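Local coordinates for aminotransferase, class V family protein (Trichomonas vaginalis, PDB 5F8V) that probably catalyses the pyridoxal-phosphate-dependent transamination between O-phospho-L-serine and 2-oxoglutarate in the second step of L-serine biosynthesis from 3-phosphoglycerate, at residues E51-L62 and I251-E262; P130-A138 and N293-S301. All coordinates share one frame; numbering follows the deposited sequence.

Contact 1 of 2, residues E51-L62 and I251-E262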
# COMPACT_ATOMS: atom_id res chain seq x y z
N GLU A 51 1.97 -0.21 18.73
CA GLU A 51 0.70 -0.36 18.00
C GLU A 51 0.73 -1.56 17.06
O GLU A 51 -0.22 -2.34 17.02
CB GLU A 51 0.39 0.92 17.20
CG GLU A 51 -0.89 0.88 16.35
CD GLU A 51 -2.18 0.80 17.15
OE1 GLU A 51 -2.17 0.97 18.38
OE2 GLU A 51 -3.24 0.58 16.53
N GLN A 52 1.82 -1.70 16.31
CA GLN A 52 1.92 -2.78 15.34
C GLN A 52 2.07 -4.13 16.00
O GLN A 52 1.49 -5.11 15.55
CB GLN A 52 3.07 -2.55 14.37
CG GLN A 52 3.09 -3.58 13.25
CD GLN A 52 4.01 -3.19 12.12
OE1 GLN A 52 4.01 -2.05 11.67
NE2 GLN A 52 4.77 -4.16 11.61
N LYS A 53 2.86 -4.17 17.07
CA LYS A 53 2.98 -5.35 17.92
C LYS A 53 1.59 -5.76 18.42
O LYS A 53 1.18 -6.90 18.24
CB LYS A 53 3.91 -5.07 19.10
CG LYS A 53 4.24 -6.25 20.00
CD LYS A 53 5.15 -5.79 21.14
CE LYS A 53 5.06 -6.70 22.36
NZ LYS A 53 5.54 -6.02 23.60
N GLU A 54 0.88 -4.81 19.01
CA GLU A 54 -0.47 -5.03 19.52
C GLU A 54 -1.43 -5.53 18.42
O GLU A 54 -2.15 -6.51 18.61
CB GLU A 54 -1.01 -3.75 20.16
CG GLU A 54 -2.38 -3.89 20.81
CD GLU A 54 -2.93 -2.55 21.27
OE1 GLU A 54 -3.99 -2.13 20.74
OE2 GLU A 54 -2.31 -1.93 22.14
N ALA A 55 -1.41 -4.86 17.26
CA ALA A 55 -2.26 -5.25 16.12
C ALA A 55 -2.00 -6.70 15.68
O ALA A 55 -2.95 -7.45 15.39
CB ALA A 55 -2.05 -4.30 14.96
N THR A 56 -0.73 -7.10 15.67
CA THR A 56 -0.35 -8.46 15.29
C THR A 56 -0.88 -9.49 16.29
O THR A 56 -1.48 -10.51 15.91
CB THR A 56 1.19 -8.58 15.16
OG1 THR A 56 1.68 -7.57 14.26
CG2 THR A 56 1.59 -9.95 14.65
N GLU A 57 -0.63 -9.22 17.57
CA GLU A 57 -1.10 -10.06 18.67
C GLU A 57 -2.62 -10.16 18.69
O GLU A 57 -3.17 -11.25 18.87
CB GLU A 57 -0.59 -9.51 20.03
CG GLU A 57 0.88 -9.83 20.32
CD GLU A 57 1.49 -8.97 21.42
OE1 GLU A 57 0.76 -8.27 22.16
OE2 GLU A 57 2.73 -8.98 21.54
N ARG A 58 -3.31 -9.04 18.49
CA ARG A 58 -4.77 -9.03 18.53
C ARG A 58 -5.34 -9.93 17.42
O ARG A 58 -6.28 -10.70 17.65
CB ARG A 58 -5.32 -7.61 18.44
CG ARG A 58 -6.78 -7.49 18.82
CD ARG A 58 -7.28 -6.06 18.85
NE ARG A 58 -6.51 -5.15 19.69
CZ ARG A 58 -6.63 -4.98 21.01
NH1 ARG A 58 -7.52 -5.65 21.74
NH2 ARG A 58 -5.86 -4.08 21.62
N LEU A 59 -4.77 -9.84 16.23
CA LEU A 59 -5.18 -10.69 15.13
C LEU A 59 -4.90 -12.15 15.45
O LEU A 59 -5.71 -13.02 15.12
CB LEU A 59 -4.46 -10.29 13.84
CG LEU A 59 -4.82 -11.07 12.57
CD1 LEU A 59 -6.30 -10.93 12.24
CD2 LEU A 59 -3.96 -10.58 11.41
N ARG A 60 -3.76 -12.42 16.09
CA ARG A 60 -3.44 -13.78 16.52
C ARG A 60 -4.48 -14.31 17.49
O ARG A 60 -4.89 -15.46 17.37
CB ARG A 60 -2.02 -13.88 17.12
CG ARG A 60 -1.64 -15.29 17.54
CD ARG A 60 -0.22 -15.41 18.10
NE ARG A 60 0.81 -15.00 17.15
CZ ARG A 60 1.21 -15.69 16.09
NH1 ARG A 60 0.66 -16.86 15.76
NH2 ARG A 60 2.17 -15.20 15.32
N THR A 61 -4.91 -13.47 18.44
CA THR A 61 -5.92 -13.85 19.42
C THR A 61 -7.26 -14.12 18.74
O THR A 61 -7.84 -15.18 18.94
CB THR A 61 -6.09 -12.77 20.52
OG1 THR A 61 -4.91 -12.74 21.34
CG2 THR A 61 -7.28 -13.05 21.42
N LEU A 62 -7.74 -13.16 17.95
CA LEU A 62 -9.00 -13.29 17.21
C LEU A 62 -9.11 -14.61 16.46
O LEU A 62 -10.11 -15.30 16.55
CB LEU A 62 -9.15 -12.16 16.19
CG LEU A 62 -9.80 -10.85 16.61
CD1 LEU A 62 -9.75 -9.90 15.43
CD2 LEU A 62 -11.24 -11.08 17.07
N ILE A 251 -2.74 -0.21 9.24
CA ILE A 251 -2.54 -1.18 10.31
C ILE A 251 -3.26 -0.72 11.57
O ILE A 251 -3.98 -1.50 12.20
CB ILE A 251 -1.04 -1.42 10.59
CG1 ILE A 251 -0.39 -2.11 9.38
CG2 ILE A 251 -0.83 -2.29 11.83
CD1 ILE A 251 1.09 -1.84 9.24
N TYR A 252 -3.04 0.54 11.94
CA TYR A 252 -3.78 1.21 13.03
C TYR A 252 -5.29 1.06 12.87
O TYR A 252 -6.00 0.75 13.82
CB TYR A 252 -3.38 2.71 13.09
CG TYR A 252 -4.44 3.67 13.60
CD1 TYR A 252 -4.55 3.96 14.96
CD2 TYR A 252 -5.31 4.31 12.72
CE1 TYR A 252 -5.50 4.85 15.42
CE2 TYR A 252 -6.28 5.19 13.18
CZ TYR A 252 -6.37 5.45 14.53
OH TYR A 252 -7.33 6.33 14.98
N PHE A 253 -5.79 1.31 11.66
CA PHE A 253 -7.23 1.24 11.41
C PHE A 253 -7.74 -0.20 11.42
O PHE A 253 -8.81 -0.48 11.94
CB PHE A 253 -7.63 1.96 10.12
CG PHE A 253 -9.09 2.31 10.08
CD1 PHE A 253 -9.99 1.53 9.37
CD2 PHE A 253 -9.56 3.39 10.81
CE1 PHE A 253 -11.34 1.86 9.35
CE2 PHE A 253 -10.91 3.71 10.80
CZ PHE A 253 -11.80 2.94 10.07
N ALA A 254 -6.95 -1.12 10.86
CA ALA A 254 -7.24 -2.54 10.98
C ALA A 254 -7.40 -2.96 12.44
O ALA A 254 -8.35 -3.66 12.78
CB ALA A 254 -6.14 -3.35 10.31
N ASN A 255 -6.48 -2.49 13.28
CA ASN A 255 -6.49 -2.79 14.71
C ASN A 255 -7.76 -2.30 15.40
O ASN A 255 -8.30 -2.98 16.28
CB ASN A 255 -5.25 -2.21 15.40
CG ASN A 255 -5.04 -2.75 16.81
OD1 ASN A 255 -5.49 -3.83 17.16
ND2 ASN A 255 -4.31 -1.99 17.62
N HIS A 256 -8.24 -1.13 15.00
CA HIS A 256 -9.51 -0.62 15.51
C HIS A 256 -10.67 -1.57 15.19
O HIS A 256 -11.50 -1.84 16.05
CB HIS A 256 -9.81 0.79 15.00
CG HIS A 256 -9.31 1.88 15.89
ND1 HIS A 256 -9.74 2.03 17.19
CD2 HIS A 256 -8.44 2.89 15.67
CE1 HIS A 256 -9.14 3.07 17.74
NE2 HIS A 256 -8.35 3.62 16.83
N ILE A 257 -10.70 -2.08 13.97
CA ILE A 257 -11.68 -3.07 13.56
C ILE A 257 -11.50 -4.39 14.32
O ILE A 257 -12.49 -4.99 14.73
CB ILE A 257 -11.69 -3.32 12.03
CG1 ILE A 257 -12.15 -2.05 11.29
CG2 ILE A 257 -12.64 -4.48 11.68
CD1 ILE A 257 -11.84 -2.06 9.81
N PHE A 258 -10.26 -4.84 14.54
CA PHE A 258 -10.03 -6.07 15.33
C PHE A 258 -10.66 -5.94 16.73
O PHE A 258 -11.36 -6.85 17.19
CB PHE A 258 -8.53 -6.41 15.45
CG PHE A 258 -7.82 -6.65 14.13
CD1 PHE A 258 -8.50 -7.00 12.96
CD2 PHE A 258 -6.44 -6.55 14.08
CE1 PHE A 258 -7.81 -7.21 11.77
CE2 PHE A 258 -5.75 -6.76 12.89
CZ PHE A 258 -6.43 -7.09 11.74
N LYS A 259 -10.44 -4.80 17.37
CA LYS A 259 -11.04 -4.52 18.67
C LYS A 259 -12.57 -4.57 18.55
O LYS A 259 -13.24 -5.20 19.36
CB LYS A 259 -10.63 -3.14 19.19
CG LYS A 259 -9.15 -2.96 19.48
CD LYS A 259 -8.82 -1.47 19.62
CE LYS A 259 -7.34 -1.24 19.83
NZ LYS A 259 -6.97 0.20 19.70
N TRP A 260 -13.11 -3.90 17.54
CA TRP A 260 -14.55 -3.91 17.33
C TRP A 260 -15.12 -5.33 17.18
O TRP A 260 -16.16 -5.62 17.74
CB TRP A 260 -14.95 -3.03 16.14
CG TRP A 260 -16.39 -3.10 15.80
CD1 TRP A 260 -17.41 -2.35 16.33
CD2 TRP A 260 -16.98 -3.94 14.82
NE1 TRP A 260 -18.60 -2.70 15.74
CE2 TRP A 260 -18.36 -3.67 14.81
CE3 TRP A 260 -16.47 -4.92 13.95
CZ2 TRP A 260 -19.25 -4.34 13.97
CZ3 TRP A 260 -17.36 -5.59 13.10
CH2 TRP A 260 -18.73 -5.29 13.12
N ILE A 261 -14.42 -6.20 16.46
CA ILE A 261 -14.82 -7.60 16.31
C ILE A 261 -14.81 -8.31 17.67
O ILE A 261 -15.73 -9.08 17.96
CB ILE A 261 -13.93 -8.37 15.32
CG1 ILE A 261 -14.11 -7.83 13.89
CG2 ILE A 261 -14.26 -9.87 15.33
CD1 ILE A 261 -13.09 -8.35 12.90
N GLU A 262 -13.78 -8.07 18.47
CA GLU A 262 -13.71 -8.66 19.82
C GLU A 262 -14.88 -8.20 20.69
O GLU A 262 -15.48 -9.01 21.40
CB GLU A 262 -12.38 -8.37 20.50
CG GLU A 262 -11.22 -9.11 19.86
CD GLU A 262 -9.89 -8.84 20.55
OE1 GLU A 262 -9.54 -7.67 20.78
OE2 GLU A 262 -9.17 -9.82 20.84
O HOH W 1 -5.72 1.16 16.88
O HOH W 2 -4.14 0.50 20.27
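N255 and F258 of helix 248-263 push as knobs into holes on helix 46-63, and R58 is a knob in the other direction, among N255, F258, K259 and E262. The two helices of this aminotransferase run in roughly the same direction, 39° apart. Their backbones come closest at A55 and N255, whose CA atoms are 5.1 Å apart, consistent with the small alanine side chain.

Hydrogen bonds fix the N255 amide at both ends. Its ND2 gives one almost straight bond to E51 OE2 (3.0 Å, 176°) and a second to E54 OE1, meeting each carboxylate from above its plane, while OD1 accepts from R58 NE.

E54, R58, K259 and E262 form a salt-bridge network. The R58 chain, bent at chi3 (-55°), turns its guanidinium edge to N255 OD1 and to two salt-bridge partners: E262 OE1, 3.0 Å from NH1, and E54 OE1 of its own helix, 2.8 Å from NH2. K259 CG lies over one guanidinium face. Two waters tie K259 NZ to the carboxylates of E51 and E54.

Apolar packing fills the other side, which faces strand 69-75 through L59 on I71 and I251 on F73. L62 CD1 touches F258 CB at 3.7 Å and L62 CD2 reaches I261 CG2. The F258 ring is sandwiched: A254 O lies over one face, and L59 CD1 sits over the opposite one, 4.2 Å from the ring centroid.

Contact 2 of 2, residues P130-A138 and N293-S301; sequences PANPVEVPA and NRIKPEWRS
W299 lays its indole against the backbone and side chains of E135 and V136, and this is the tight part of the contact between two irregular loops. V136 CB stands over the six-membered ring, 3.7 Å from its centroid and only 7° off the normal, a CH-pi contact; V136 CG2 presses on CE3 of the same ring at 3.6 Å. E135 CB meets CD1 of the five-membered ring of W299 at 3.4 Å. The indole thus lies between residues 135-136 on one face and E298 CG of its own loop on the other. V136 and I295 both also rest on I162 of strand 162-163, which closes the inner side.

Next to the indole the backbones join. K296 N donates to V134 O in the carbonyl plane, a nearly straight bond of 3.0 Å (175°), and I295 CA brings a CH toward the same oxygen. I295 CD1 comes up against P133 O.

Toward solvent the fit is looser and the chemistry ionic. E135 CG stands between its backbone N and carbonyl carbon (chi1 60°) with the chain extended beyond, which brings the carboxylate alongside the extended K296 chain. A salt bridge of 2.7 Å joins K296 NZ to E135 OE1, the ammonium above the carboxylate plane. V134 packs on R294, its CB against the carbonyl O and its CG1 beside CB and CD; the R294 guanidinium makes its salt bridge with E314.

Within 293-301, R300 grips N293 side-on, NE and NH2 donating to OD1 and NH2 also to the backbone O. N293 OD1 accepts from I295 N as well, just ahead of K296: an Asx turn.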
# COMPACT_ATOMS: atom_id res chain seq x y z
N PRO A 130 -16.72 -22.18 -15.80
CA PRO A 130 -17.68 -21.69 -16.79
C PRO A 130 -18.03 -20.22 -16.57
O PRO A 130 -17.56 -19.61 -15.59
CB PRO A 130 -18.91 -22.59 -16.56
CG PRO A 130 -18.81 -23.00 -15.13
CD PRO A 130 -17.34 -23.11 -14.83
N ALA A 131 -18.82 -19.64 -17.47
CA ALA A 131 -19.22 -18.24 -17.35
C ALA A 131 -20.03 -17.97 -16.08
O ALA A 131 -19.86 -16.93 -15.46
CB ALA A 131 -20.01 -17.81 -18.58
N ASN A 132 -20.90 -18.91 -15.72
CA ASN A 132 -21.71 -18.81 -14.49
C ASN A 132 -21.74 -20.14 -13.73
O ASN A 132 -22.71 -20.89 -13.83
CB ASN A 132 -23.13 -18.37 -14.82
CG ASN A 132 -23.16 -17.04 -15.53
OD1 ASN A 132 -22.70 -16.03 -15.00
ND2 ASN A 132 -23.68 -17.02 -16.76
N PRO A 133 -20.67 -20.45 -12.96
CA PRO A 133 -20.69 -21.70 -12.21
C PRO A 133 -21.74 -21.70 -11.12
O PRO A 133 -22.05 -20.65 -10.57
CB PRO A 133 -19.28 -21.78 -11.61
CG PRO A 133 -18.81 -20.38 -11.57
CD PRO A 133 -19.41 -19.72 -12.77
N VAL A 134 -22.31 -22.87 -10.85
CA VAL A 134 -23.33 -23.05 -9.80
C VAL A 134 -22.77 -23.75 -8.56
O VAL A 134 -23.49 -23.93 -7.58
CB VAL A 134 -24.56 -23.82 -10.33
CG1 VAL A 134 -25.10 -23.16 -11.60
CG2 VAL A 134 -24.25 -25.30 -10.58
N GLU A 135 -21.49 -24.14 -8.61
CA GLU A 135 -20.88 -24.95 -7.57
C GLU A 135 -19.37 -24.97 -7.75
O GLU A 135 -18.86 -24.55 -8.80
CB GLU A 135 -21.43 -26.40 -7.62
CG GLU A 135 -21.19 -27.13 -8.95
CD GLU A 135 -21.87 -28.49 -9.05
OE1 GLU A 135 -22.33 -29.05 -8.03
OE2 GLU A 135 -21.94 -29.02 -10.18
N VAL A 136 -18.66 -25.43 -6.73
CA VAL A 136 -17.27 -25.85 -6.87
C VAL A 136 -17.32 -27.25 -7.50
O VAL A 136 -18.09 -28.10 -7.04
CB VAL A 136 -16.55 -25.92 -5.51
CG1 VAL A 136 -15.16 -26.53 -5.64
CG2 VAL A 136 -16.48 -24.52 -4.90
N PRO A 137 -16.51 -27.50 -8.56
CA PRO A 137 -16.51 -28.84 -9.17
C PRO A 137 -16.19 -29.93 -8.15
O PRO A 137 -15.41 -29.69 -7.21
CB PRO A 137 -15.41 -28.74 -10.22
CG PRO A 137 -15.37 -27.29 -10.58
CD PRO A 137 -15.62 -26.58 -9.29
N ALA A 138 -16.80 -31.09 -8.34
CA ALA A 138 -16.73 -32.19 -7.37
C ALA A 138 -15.28 -32.63 -7.14
O ALA A 138 -14.49 -32.70 -8.08
CB ALA A 138 -17.57 -33.37 -7.86
N ASN A 293 -31.08 -16.78 -7.96
CA ASN A 293 -29.67 -17.07 -7.71
C ASN A 293 -29.50 -18.57 -7.91
O ASN A 293 -30.25 -19.35 -7.34
CB ASN A 293 -29.26 -16.66 -6.28
CG ASN A 293 -27.91 -17.24 -5.85
OD1 ASN A 293 -27.77 -18.46 -5.68
ND2 ASN A 293 -26.92 -16.38 -5.63
N ARG A 294 -28.49 -18.94 -8.70
CA ARG A 294 -28.28 -20.32 -9.17
C ARG A 294 -27.35 -21.16 -8.29
O ARG A 294 -27.24 -22.36 -8.50
CB ARG A 294 -27.67 -20.32 -10.58
CG ARG A 294 -28.68 -20.41 -11.71
CD ARG A 294 -27.97 -20.56 -13.05
NE ARG A 294 -28.81 -20.15 -14.17
CZ ARG A 294 -28.40 -20.04 -15.43
NH1 ARG A 294 -27.14 -20.34 -15.77
NH2 ARG A 294 -29.25 -19.64 -16.37
N ILE A 295 -26.66 -20.53 -7.34
CA ILE A 295 -25.60 -21.22 -6.61
C ILE A 295 -26.25 -22.23 -5.68
O ILE A 295 -27.20 -21.91 -4.98
CB ILE A 295 -24.71 -20.23 -5.82
CG1 ILE A 295 -24.12 -19.15 -6.75
CG2 ILE A 295 -23.60 -20.98 -5.07
CD1 ILE A 295 -23.43 -19.65 -8.00
N LYS A 296 -25.74 -23.46 -5.70
CA LYS A 296 -26.27 -24.51 -4.83
C LYS A 296 -26.09 -24.10 -3.37
O LYS A 296 -25.08 -23.49 -3.03
CB LYS A 296 -25.61 -25.87 -5.10
CG LYS A 296 -26.04 -26.50 -6.41
CD LYS A 296 -25.41 -27.87 -6.63
CE LYS A 296 -25.62 -28.33 -8.07
NZ LYS A 296 -24.97 -29.64 -8.36
N PRO A 297 -27.09 -24.41 -2.50
CA PRO A 297 -27.09 -23.92 -1.11
C PRO A 297 -25.81 -24.24 -0.32
O PRO A 297 -25.36 -23.43 0.48
CB PRO A 297 -28.32 -24.62 -0.48
CG PRO A 297 -28.63 -25.76 -1.40
CD PRO A 297 -28.23 -25.31 -2.76
N GLU A 298 -25.23 -25.41 -0.58
CA GLU A 298 -23.96 -25.81 0.05
C GLU A 298 -22.75 -24.94 -0.35
O GLU A 298 -21.75 -24.92 0.36
CB GLU A 298 -23.68 -27.30 -0.18
CG GLU A 298 -23.33 -27.71 -1.61
CD GLU A 298 -24.51 -28.24 -2.42
OE1 GLU A 298 -24.23 -29.06 -3.33
OE2 GLU A 298 -25.68 -27.85 -2.17
N TRP A 299 -22.84 -24.24 -1.48
CA TRP A 299 -21.78 -23.32 -1.95
C TRP A 299 -22.12 -21.81 -1.89
O TRP A 299 -21.32 -20.98 -2.32
CB TRP A 299 -21.40 -23.69 -3.39
CG TRP A 299 -20.95 -25.10 -3.55
CD1 TRP A 299 -21.57 -26.09 -4.26
CD2 TRP A 299 -19.77 -25.69 -2.99
NE1 TRP A 299 -20.85 -27.25 -4.18
CE2 TRP A 299 -19.73 -27.04 -3.41
CE3 TRP A 299 -18.73 -25.20 -2.18
CZ2 TRP A 299 -18.71 -27.92 -3.04
CZ3 TRP A 299 -17.70 -26.08 -1.81
CH2 TRP A 299 -17.70 -27.43 -2.24
N ARG A 300 -23.29 -21.46 -1.34
CA ARG A 300 -23.70 -20.05 -1.31
C ARG A 300 -22.88 -19.22 -0.32
O ARG A 300 -22.77 -19.58 0.85
CB ARG A 300 -25.19 -19.91 -1.00
CG ARG A 300 -26.07 -20.08 -2.22
CD ARG A 300 -27.55 -19.95 -1.89
NE ARG A 300 -28.35 -19.70 -3.09
CZ ARG A 300 -29.68 -19.60 -3.11
NH1 ARG A 300 -30.39 -19.75 -1.99
NH2 ARG A 300 -30.31 -19.35 -4.25
N SER A 301 -22.32 -18.13 -0.82
CA SER A 301 -21.54 -17.20 -0.01
C SER A 301 -22.41 -16.48 1.02
O SER A 301 -23.55 -16.10 0.72
CB SER A 301 -20.85 -16.18 -0.91
OG SER A 301 -20.15 -15.20 -0.18

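Contact 1 is a largely buried helix-helix packing, whereas contact 2 is a partly buried meeting of two loops; they share no element, do not touch, and lie on opposite sides of the chain's centre, their centres about 33 Å apart. They are tied to different edges of the seven-stranded sheet: the helices of contact 1 lean on its outermost strand 69-75, and residues 130-138 of contact 2 follow strand 121-124, the other outermost strand. The polar part of contact 1 is a branched network with waters and several carboxylates, matched by a broad apolar side. In contact 2 one ion pair and one backbone bond across the loops accompany a single indole.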